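Local coordinates for binding component of ABC transporter (PDB 3K4U), which binds lysine in the crystal and probably serves as the solute-binding component that hands it to an ABC transporter, at residues I161-F166 with T187-G192; S70-S75 with G192-K197; V168-Q173 with G177-L182. All coordinates share one frame; numbering follows the deposited sequence.

Contact 1 (I161-F166 with T187-G192); sequences IFDLPF and TYEPLG. With LYS (lysine), chain K.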
loop_
_atom_site.group_PDB
_atom_site.type_symbol
_atom_site.label_atom_id
_atom_site.label_comp_id
_atom_site.label_asym_id
_atom_site.label_seq_id
_atom_site.Cartn_x
_atom_site.Cartn_y
_atom_site.Cartn_z
ATOM N N ILE E 161 -35.790 -17.388 -8.023
ATOM C CA ILE E 161 -34.849 -16.485 -7.323
ATOM C C ILE E 161 -34.162 -17.231 -6.198
ATOM O O ILE E 161 -34.809 -17.932 -5.430
ATOM C CB ILE E 161 -35.519 -15.251 -6.700
ATOM C CG1 ILE E 161 -34.444 -14.327 -6.074
ATOM C CG2 ILE E 161 -36.558 -15.672 -5.642
ATOM C CD1 ILE E 161 -34.978 -12.946 -5.538
ATOM N N PHE E 162 -32.850 -17.069 -6.091
ATOM C CA PHE E 162 -32.091 -17.803 -5.098
ATOM C C PHE E 162 -30.636 -17.380 -5.179
ATOM O O PHE E 162 -30.235 -16.727 -6.135
ATOM C CB PHE E 162 -32.215 -19.314 -5.368
ATOM C CG PHE E 162 -32.040 -20.149 -4.150
ATOM C CD1 PHE E 162 -33.128 -20.437 -3.330
ATOM C CD2 PHE E 162 -30.795 -20.646 -3.812
ATOM C CE1 PHE E 162 -32.954 -21.190 -2.173
ATOM C CE2 PHE E 162 -30.618 -21.396 -2.668
ATOM C CZ PHE E 162 -31.698 -21.673 -1.846
ATOM N N ASP E 163 -29.868 -17.767 -4.163
ATOM C CA ASP E 163 -28.437 -17.628 -4.148
ATOM C C ASP E 163 -27.844 -18.012 -5.496
ATOM O O ASP E 163 -28.157 -19.060 -6.070
ATOM C CB ASP E 163 -27.812 -18.463 -3.027
ATOM C CG ASP E 163 -28.283 -18.041 -1.625
ATOM O OD1 ASP E 163 -27.528 -18.225 -0.625
ATOM O OD2 ASP E 163 -29.414 -17.540 -1.518
ATOM N N LEU E 164 -26.982 -17.120 -5.987
ATOM C CA LEU E 164 -26.384 -17.215 -7.315
ATOM C C LEU E 164 -25.604 -18.502 -7.574
ATOM O O LEU E 164 -25.616 -19.010 -8.696
ATOM C CB LEU E 164 -25.474 -16.006 -7.553
ATOM C CG LEU E 164 -24.837 -15.840 -8.922
ATOM C CD1 LEU E 164 -24.787 -14.382 -9.192
ATOM C CD2 LEU E 164 -23.448 -16.432 -8.951
ATOM N N PRO E 165 -24.899 -19.024 -6.553
ATOM C CA PRO E 165 -24.103 -20.211 -6.873
ATOM C C PRO E 165 -24.970 -21.422 -7.097
ATOM O O PRO E 165 -24.577 -22.320 -7.826
ATOM C CB PRO E 165 -23.192 -20.365 -5.666
ATOM C CG PRO E 165 -23.150 -18.943 -5.053
ATOM C CD PRO E 165 -24.544 -18.465 -5.240
ATOM N N PHE E 166 -26.173 -21.402 -6.543
ATOM C CA PHE E 166 -27.173 -22.417 -6.882
ATOM C C PHE E 166 -27.533 -22.374 -8.355
ATOM O O PHE E 166 -27.476 -23.401 -9.050
ATOM C CB PHE E 166 -28.427 -22.273 -6.028
ATOM C CG PHE E 166 -29.522 -23.255 -6.370
ATOM C CD1 PHE E 166 -29.730 -24.386 -5.587
ATOM C CD2 PHE E 166 -30.379 -23.020 -7.454
ATOM C CE1 PHE E 166 -30.746 -25.285 -5.889
ATOM C CE2 PHE E 166 -31.411 -23.921 -7.762
ATOM C CZ PHE E 166 -31.588 -25.055 -6.980
ATOM N N THR E 187 -28.394 -8.920 -3.905
ATOM C CA THR E 187 -28.262 -8.708 -2.479
ATOM C C THR E 187 -26.798 -8.773 -2.096
ATOM O O THR E 187 -25.930 -9.040 -2.934
ATOM C CB THR E 187 -29.118 -9.710 -1.635
ATOM O OG1 THR E 187 -29.117 -11.024 -2.234
ATOM C CG2 THR E 187 -30.560 -9.211 -1.473
ATOM N N TYR E 188 -26.502 -8.497 -0.836
ATOM C CA TYR E 188 -25.150 -8.687 -0.354
ATOM C C TYR E 188 -25.281 -9.666 0.763
ATOM O O TYR E 188 -25.809 -9.318 1.839
ATOM C CB TYR E 188 -24.518 -7.388 0.142
ATOM C CG TYR E 188 -23.138 -7.632 0.645
ATOM C CD1 TYR E 188 -22.057 -7.711 -0.243
ATOM C CD2 TYR E 188 -22.901 -7.829 1.999
ATOM C CE1 TYR E 188 -20.761 -7.966 0.222
ATOM C CE2 TYR E 188 -21.631 -8.098 2.470
ATOM C CZ TYR E 188 -20.565 -8.158 1.586
ATOM O OH TYR E 188 -19.294 -8.397 2.087
ATOM N N GLU E 189 -24.836 -10.899 0.504
ATOM C CA GLU E 189 -25.154 -11.993 1.419
ATOM C C GLU E 189 -23.972 -12.780 1.853
ATOM O O GLU E 189 -23.619 -13.760 1.232
ATOM C CB GLU E 189 -26.279 -12.879 0.892
ATOM C CG GLU E 189 -27.650 -12.239 1.124
ATOM C CD GLU E 189 -28.761 -12.951 0.398
ATOM O OE1 GLU E 189 -29.847 -12.359 0.224
ATOM O OE2 GLU E 189 -28.559 -14.118 0.011
ATOM N N PRO E 190 -23.320 -12.320 2.914
ATOM C CA PRO E 190 -22.201 -13.020 3.496
ATOM C C PRO E 190 -22.651 -14.307 4.155
ATOM O O PRO E 190 -23.655 -14.341 4.889
ATOM C CB PRO E 190 -21.705 -12.050 4.562
ATOM C CG PRO E 190 -22.847 -11.223 4.868
ATOM C CD PRO E 190 -23.590 -11.047 3.588
ATOM N N LEU E 191 -21.899 -15.358 3.917
ATOM C CA LEU E 191 -22.271 -16.663 4.367
ATOM C C LEU E 191 -21.309 -17.044 5.506
ATOM O O LEU E 191 -20.080 -16.906 5.348
ATOM C CB LEU E 191 -22.164 -17.602 3.164
ATOM C CG LEU E 191 -23.406 -18.026 2.362
ATOM C CD1 LEU E 191 -24.576 -17.053 2.315
ATOM C CD2 LEU E 191 -23.031 -18.436 0.999
ATOM N N GLY E 192 -21.833 -17.499 6.645
ATOM C CA GLY E 192 -20.973 -17.893 7.751
ATOM C C GLY E 192 -21.435 -19.159 8.468
ATOM O O GLY E 192 -22.599 -19.562 8.320
HETATM N N LYS K . -28.288 -18.355 1.945
HETATM C CA LYS K . -29.561 -19.036 2.057
HETATM C C LYS K . -30.153 -18.680 3.402
HETATM O O LYS K . -29.404 -18.462 4.351
HETATM C CB LYS K . -29.360 -20.556 1.976
HETATM C CG LYS K . -30.585 -21.341 1.569
HETATM C CD LYS K . -30.606 -22.663 2.252
HETATM C CE LYS K . -31.608 -23.638 1.624
HETATM N NZ LYS K . -31.404 -25.037 2.079
HETATM O OXT LYS K . -31.369 -18.610 3.572
#

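Contact 2 (S70-S75 with G192-K197); sequences SGMTIS and GWAIKK. With LYS (lysine), chain K.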
loop_
_atom_site.group_PDB
_atom_site.type_symbol
_atom_site.label_atom_id
_atom_site.label_comp_id
_atom_site.label_asym_id
_atom_site.label_seq_id
_atom_site.Cartn_x
_atom_site.Cartn_y
_atom_site.Cartn_z
ATOM N N SER E 70 -24.070 -24.776 6.335
ATOM C CA SER E 70 -25.177 -24.985 5.428
ATOM C C SER E 70 -25.341 -23.804 4.502
ATOM O O SER E 70 -26.424 -23.544 4.026
ATOM C CB SER E 70 -26.458 -25.177 6.228
ATOM O OG SER E 70 -27.306 -26.099 5.561
ATOM N N GLY E 71 -24.269 -23.060 4.278
ATOM C CA GLY E 71 -24.326 -21.924 3.355
ATOM C C GLY E 71 -25.293 -20.881 3.841
ATOM O O GLY E 71 -26.073 -20.369 3.093
HETATM N N MSE E 72 -25.234 -20.581 5.115
HETATM C CA MSE E 72 -26.223 -19.766 5.744
HETATM C C MSE E 72 -25.777 -18.322 5.794
HETATM O O MSE E 72 -24.610 -18.023 6.089
HETATM C CB MSE E 72 -26.490 -20.288 7.155
HETATM C CG MSE E 72 -27.281 -19.331 8.003
HETATM SE SE MSE E 72 -27.782 -20.158 9.684
HETATM C CE MSE E 72 -25.947 -20.445 10.270
ATOM N N THR E 73 -26.721 -17.436 5.485
ATOM C CA THR E 73 -26.491 -15.999 5.395
ATOM C C THR E 73 -26.303 -15.473 6.810
ATOM O O THR E 73 -27.000 -15.897 7.719
ATOM C CB THR E 73 -27.710 -15.333 4.728
ATOM O OG1 THR E 73 -27.709 -15.663 3.332
ATOM C CG2 THR E 73 -27.731 -13.794 4.895
ATOM N N ILE E 74 -25.320 -14.607 7.004
ATOM C CA ILE E 74 -25.206 -13.908 8.279
ATOM C C ILE E 74 -26.184 -12.755 8.230
ATOM O O ILE E 74 -26.072 -11.878 7.368
ATOM C CB ILE E 74 -23.793 -13.409 8.508
ATOM C CG1 ILE E 74 -22.837 -14.562 8.240
ATOM C CG2 ILE E 74 -23.631 -12.882 9.917
ATOM C CD1 ILE E 74 -21.450 -14.320 8.676
ATOM N N SER E 75 -27.185 -12.797 9.093
ATOM C CA SER E 75 -28.225 -11.782 9.104
ATOM C C SER E 75 -28.344 -11.237 10.540
ATOM O O SER E 75 -28.053 -11.933 11.464
ATOM C CB SER E 75 -29.543 -12.358 8.558
ATOM O OG SER E 75 -30.291 -13.074 9.530
ATOM N N GLY E 192 -21.833 -17.499 6.645
ATOM C CA GLY E 192 -20.973 -17.893 7.751
ATOM C C GLY E 192 -21.435 -19.159 8.468
ATOM O O GLY E 192 -22.599 -19.562 8.320
ATOM N N TRP E 193 -20.538 -19.789 9.231
ATOM C CA TRP E 193 -20.875 -20.982 9.968
ATOM C C TRP E 193 -21.437 -20.429 11.231
ATOM O O TRP E 193 -20.821 -19.526 11.806
ATOM C CB TRP E 193 -19.636 -21.839 10.338
ATOM C CG TRP E 193 -18.797 -22.147 9.176
ATOM C CD1 TRP E 193 -19.232 -22.416 7.916
ATOM C CD2 TRP E 193 -17.366 -22.142 9.124
ATOM N NE1 TRP E 193 -18.150 -22.603 7.082
ATOM C CE2 TRP E 193 -16.999 -22.434 7.804
ATOM C CE3 TRP E 193 -16.361 -21.883 10.064
ATOM C CZ2 TRP E 193 -15.674 -22.484 7.392
ATOM C CZ3 TRP E 193 -15.035 -21.962 9.658
ATOM C CH2 TRP E 193 -14.705 -22.273 8.335
ATOM N N ALA E 194 -22.552 -20.992 11.703
ATOM C CA ALA E 194 -23.099 -20.608 13.006
ATOM C C ALA E 194 -22.792 -21.641 14.102
ATOM O O ALA E 194 -22.545 -22.837 13.820
ATOM C CB ALA E 194 -24.565 -20.368 12.906
ATOM N N ILE E 195 -22.786 -21.136 15.335
ATOM C CA ILE E 195 -22.531 -21.879 16.528
ATOM C C ILE E 195 -23.287 -21.213 17.689
ATOM O O ILE E 195 -23.789 -20.090 17.558
ATOM C CB ILE E 195 -21.056 -21.921 16.857
ATOM C CG1 ILE E 195 -20.532 -20.511 17.138
ATOM C CG2 ILE E 195 -20.309 -22.635 15.751
ATOM C CD1 ILE E 195 -19.130 -20.503 17.817
ATOM N N LYS E 196 -23.382 -21.870 18.834
ATOM C CA LYS E 196 -24.149 -21.217 19.856
ATOM C C LYS E 196 -23.335 -20.258 20.710
ATOM O O LYS E 196 -22.125 -20.369 20.833
ATOM C CB LYS E 196 -24.968 -22.188 20.686
ATOM C CG LYS E 196 -24.247 -23.340 21.185
ATOM C CD LYS E 196 -25.178 -24.101 22.054
ATOM C CE LYS E 196 -25.125 -23.576 23.500
ATOM N NZ LYS E 196 -23.832 -24.022 24.182
ATOM N N LYS E 197 -24.057 -19.317 21.302
ATOM C CA LYS E 197 -23.503 -18.184 21.959
ATOM C C LYS E 197 -22.805 -18.580 23.215
ATOM O O LYS E 197 -23.046 -19.672 23.756
ATOM C CB LYS E 197 -24.628 -17.262 22.347
ATOM C CG LYS E 197 -25.318 -16.603 21.204
ATOM C CD LYS E 197 -26.684 -16.163 21.667
ATOM C CE LYS E 197 -26.782 -14.673 21.719
ATOM N NZ LYS E 197 -28.161 -14.361 22.147
HETATM N N LYS K . -28.288 -18.355 1.945
HETATM C CA LYS K . -29.561 -19.036 2.057
HETATM C C LYS K . -30.153 -18.680 3.402
HETATM O O LYS K . -29.404 -18.462 4.351
HETATM C CB LYS K . -29.360 -20.556 1.976
HETATM C CG LYS K . -30.585 -21.341 1.569
HETATM C CD LYS K . -30.606 -22.663 2.252
HETATM C CE LYS K . -31.608 -23.638 1.624
HETATM N NZ LYS K . -31.404 -25.037 2.079
HETATM O OXT LYS K . -31.369 -18.610 3.572
#

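Contact 3 (V168-Q173 with G177-L182); sequences VAFMAQ and GYLVHL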
loop_
_atom_site.group_PDB
_atom_site.type_symbol
_atom_site.label_atom_id
_atom_site.label_comp_id
_atom_site.label_asym_id
_atom_site.label_seq_id
_atom_site.Cartn_x
_atom_site.Cartn_y
_atom_site.Cartn_z
ATOM N N VAL E 168 -25.935 -21.162 -11.001
ATOM C CA VAL E 168 -24.981 -21.666 -11.997
ATOM C C VAL E 168 -24.858 -23.195 -11.991
ATOM O O VAL E 168 -24.742 -23.795 -13.031
ATOM C CB VAL E 168 -23.627 -20.877 -12.094
ATOM C CG1 VAL E 168 -23.485 -19.889 -11.033
ATOM C CG2 VAL E 168 -22.456 -21.796 -12.115
ATOM N N ALA E 169 -24.934 -23.823 -10.825
ATOM C CA ALA E 169 -24.864 -25.282 -10.753
ATOM C C ALA E 169 -26.117 -25.898 -11.366
ATOM O O ALA E 169 -26.064 -26.925 -12.045
ATOM C CB ALA E 169 -24.681 -25.732 -9.334
ATOM N N PHE E 170 -27.249 -25.249 -11.146
ATOM C CA PHE E 170 -28.471 -25.709 -11.769
ATOM C C PHE E 170 -28.475 -25.532 -13.287
ATOM O O PHE E 170 -28.937 -26.413 -14.004
ATOM C CB PHE E 170 -29.668 -25.022 -11.143
ATOM C CG PHE E 170 -30.983 -25.619 -11.536
ATOM C CD1 PHE E 170 -31.616 -26.537 -10.707
ATOM C CD2 PHE E 170 -31.607 -25.229 -12.713
ATOM C CE1 PHE E 170 -32.841 -27.068 -11.045
ATOM C CE2 PHE E 170 -32.818 -25.749 -13.072
ATOM C CZ PHE E 170 -33.446 -26.674 -12.237
HETATM N N MSE E 171 -27.971 -24.397 -13.767
HETATM C CA MSE E 171 -27.852 -24.133 -15.196
HETATM C C MSE E 171 -27.044 -25.198 -15.883
HETATM O O MSE E 171 -27.321 -25.540 -17.021
HETATM C CB MSE E 171 -27.190 -22.779 -15.454
HETATM C CG MSE E 171 -28.123 -21.580 -15.379
HETATM SE SE MSE E 171 -29.742 -21.799 -16.463
HETATM C CE MSE E 171 -28.927 -21.813 -18.255
ATOM N N ALA E 172 -26.042 -25.720 -15.195
ATOM C CA ALA E 172 -25.168 -26.726 -15.776
ATOM C C ALA E 172 -25.881 -28.046 -15.935
ATOM O O ALA E 172 -25.805 -28.663 -16.993
ATOM C CB ALA E 172 -23.924 -26.909 -14.941
ATOM N N GLN E 173 -26.587 -28.477 -14.897
ATOM C CA GLN E 173 -27.202 -29.793 -14.923
ATOM C C GLN E 173 -28.439 -29.894 -15.813
ATOM O O GLN E 173 -28.528 -30.817 -16.617
ATOM C CB GLN E 173 -27.490 -30.319 -13.514
ATOM C CG GLN E 173 -28.560 -29.568 -12.752
ATOM C CD GLN E 173 -29.172 -30.398 -11.639
ATOM O OE1 GLN E 173 -29.786 -29.852 -10.712
ATOM N NE2 GLN E 173 -29.011 -31.727 -11.722
ATOM N N GLY E 177 -30.348 -25.739 -21.544
ATOM C CA GLY E 177 -31.191 -25.654 -22.730
ATOM C C GLY E 177 -32.523 -24.932 -22.548
ATOM O O GLY E 177 -33.077 -24.424 -23.516
ATOM N N TYR E 178 -33.045 -24.869 -21.323
ATOM C CA TYR E 178 -34.444 -24.471 -21.132
ATOM C C TYR E 178 -34.654 -23.137 -20.432
ATOM O O TYR E 178 -35.618 -22.436 -20.712
ATOM C CB TYR E 178 -35.222 -25.571 -20.400
ATOM C CG TYR E 178 -34.951 -26.961 -20.928
ATOM C CD1 TYR E 178 -35.863 -27.600 -21.769
ATOM C CD2 TYR E 178 -33.765 -27.636 -20.600
ATOM C CE1 TYR E 178 -35.612 -28.886 -22.256
ATOM C CE2 TYR E 178 -33.499 -28.914 -21.086
ATOM C CZ TYR E 178 -34.428 -29.535 -21.910
ATOM O OH TYR E 178 -34.168 -30.802 -22.386
ATOM N N LEU E 179 -33.762 -22.793 -19.511
ATOM C CA LEU E 179 -33.855 -21.537 -18.774
ATOM C C LEU E 179 -32.685 -20.628 -19.119
ATOM O O LEU E 179 -31.770 -21.038 -19.857
ATOM C CB LEU E 179 -33.878 -21.814 -17.272
ATOM C CG LEU E 179 -35.196 -22.120 -16.541
ATOM C CD1 LEU E 179 -36.143 -22.995 -17.342
ATOM C CD2 LEU E 179 -34.863 -22.768 -15.216
ATOM N N VAL E 180 -32.731 -19.389 -18.616
ATOM C CA VAL E 180 -31.602 -18.465 -18.753
ATOM C C VAL E 180 -31.324 -17.712 -17.458
ATOM O O VAL E 180 -32.233 -17.134 -16.849
ATOM C CB VAL E 180 -31.760 -17.473 -19.913
ATOM C CG1 VAL E 180 -30.512 -16.583 -20.013
ATOM C CG2 VAL E 180 -31.974 -18.209 -21.220
ATOM N N HIS E 181 -30.050 -17.729 -17.074
ATOM C CA HIS E 181 -29.525 -17.158 -15.842
ATOM C C HIS E 181 -29.288 -15.641 -15.939
ATOM O O HIS E 181 -28.308 -15.186 -16.556
ATOM C CB HIS E 181 -28.201 -17.873 -15.554
ATOM C CG HIS E 181 -27.582 -17.543 -14.235
ATOM N ND1 HIS E 181 -28.298 -17.026 -13.177
ATOM C CD2 HIS E 181 -26.317 -17.720 -13.784
ATOM C CE1 HIS E 181 -27.498 -16.875 -12.136
ATOM N NE2 HIS E 181 -26.293 -17.300 -12.474
ATOM N N LEU E 182 -30.179 -14.857 -15.335
ATOM C CA LEU E 182 -29.903 -13.435 -15.148
ATOM C C LEU E 182 -29.022 -13.271 -13.910
ATOM O O LEU E 182 -29.513 -13.272 -12.766
ATOM C CB LEU E 182 -31.193 -12.621 -15.068
ATOM C CG LEU E 182 -31.729 -12.305 -16.468
ATOM C CD1 LEU E 182 -33.094 -11.647 -16.390
ATOM C CD2 LEU E 182 -30.735 -11.418 -17.260
#

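Contact 1 (I161-F166 with T187-G192)
D163 and E189 bring two carboxylates together in a buried spot beside the bound lysine. D163 OD2 lies 3.8 Å from E189 OE2. The two side chains cross at about a right angle, and the carboxylate planes are turned 55° apart. Such a pairing of like charges would cost energy on its own. The ligand probably offsets part of it, because its alpha-amino group brings a positive charge to the D163 side. LYS N donates to D163 OD1 at 2.7 Å. D163 CG sits beside its own backbone N and opposite the carbonyl carbon (chi1 -61°), which swings the carboxylate off the strand end and towards the ligand.

E189 reaches across with an extended chain. Its OE1 takes a weak hydrogen bond from T187 OG1 at 2.9 Å, and its OE2 has a further weak bond from Q93. Each oxygen of the acid thus has one weak partner. L191 adds the apolar side. Its CD1 comes within 4.3 Å of D163 OD1 and also lies near the ligand's amino nitrogen.

F162 packs against the aliphatic chain of the ligand. F162 CZ meets LYS CG obliquely at 3.6 Å. LYS CE comes to the ring edge, in plane, 4.0 Å from F162 CZ. Y15 packs edge-to-face with the same ring. F162, D163 and L191 are thus all part of the lysine pocket of this family 3 solute-binding protein.

Strand 159-163 ends here and helix 164-175 begins, with D163 at the N-cap position but making no capping bond through its side chain. Strand 89-98 bonds through its backbone to F162, L164 and E189. Helix 125-133 packs on I161, T187 and E189, while helix 145-154 packs on F162 and F166.

Contact 2 (S70-S75 with G192-K197)
I74 turns CG1 beside its backbone N and opposite its carbonyl carbon (chi1 -49°), and with CD1 extended beyond, the branch lies along G192. M72, a selenomethionine, has CG opposite the backbone N (chi1 167°) and bends at the selenium; the modelled approach of its CE to A194 is too short to be trusted. The fold is that of a type II periplasmic binding protein. The loop after strand 67-68 binds ligand on one side and meets strand 189-195 on the other.

A backbone bond links the two segments. G192 N donates to M72 O at 2.9 Å; the nitrogen lies nearly along the C=O axis, though the N-H itself is bent from that line. I74 CG1 is 3.5 Å from G192 N, and I74 CD1 is 3.7 Å from G192 CA. A beta carbon at G192 would probably crowd I74 CD1, consistent with glycine there. With an alanine in place of I74, the CG1-CD1 arm is gone, which would probably open a gap beside G192 and leave the backbone bond less shielded.

F84 of strand 83-84 packs on M72, I74 and A194. H208 of the second subunit packs on I74.

The loop also grips the ligand. G71 O accepts from LYS N at 3.2 Å. T73 OG1 takes another bond from the same amino group at 3.1 Å, and the hydroxyl is also bonded to S125 OG. T73 also holds the ligand carboxylate through its backbone: T73 N donates to LYS O at 3.1 Å, with an N-H...O angle of 164°.

Contact 3 (V168-Q173 with G177-L182)
M171 and H181 meet at the middle of this contact, where M171 CG lies 3.7 Å from H181 CB. M171 is a selenomethionine. Its CG stands beside the backbone N, opposite the carbonyl carbon (chi1 -83°), and the chain then bends twice. The bends carry the selenium over to L179, with M171 SE 4.2 Å from L179 CB. The terminal methyl lies against the strand backbone, M171 CE being 3.4 Å from L179 O. This is van der Waals contact.

Two side chains extend the patch. F170 CE2 touches L179 CD2 at 4.2 Å, the leucine methyl lying oblique to the ring. One turn of helix from M171 towards its start, V168 CG1 comes obliquely to the imidazole, 4.1 Å from H181 NE2. The contact is therefore buried at the phenylalanine and leucine and more open towards V168.

The second shell sets these groups in place. H181 ND1 makes a weak hydrogen bond to L95 O, which probably biases the orientation of the imidazole. L96 of strand 89-98 packs on F170, M171 and H181. Helix 145-154 adds a further layer, with V149 and L153 on F170 and L153 also on L179.

The helix and strand segments run nearly antiparallel, at 157°, with axes 9.2 Å apart. Strands 159-163 and 179-182 both pair antiparallel with strand 89-98, so they run the same way. Helix 164-175 joins them. This is a split beta-alpha-beta crossover, with strand 89-98 between the two parallel strands, in one alpha/beta lobe of a type II periplasmic binding protein.

In the fold
Contacts 1 and 2 meet at the bound lysine, and their centres are 13 Å apart. They share G192 and strand 189-195. P190 O and I74 N, 2.7 Å apart, probably form a hydrogen bond between them. L191 CD1 also packs on T73 OG1 at 3.6 Å. Together they bring pocket residues from far-apart parts of the chain to one ligand. Contact 3 lies away from the pocket, with the F170 side chain about 13 Å from the lysine. It continues the helix that starts in contact 1, and L164 CG reaches H181 NE2 at 4.1 Å. Contacts 2 and 3 do not touch; their centres are 27 Å apart.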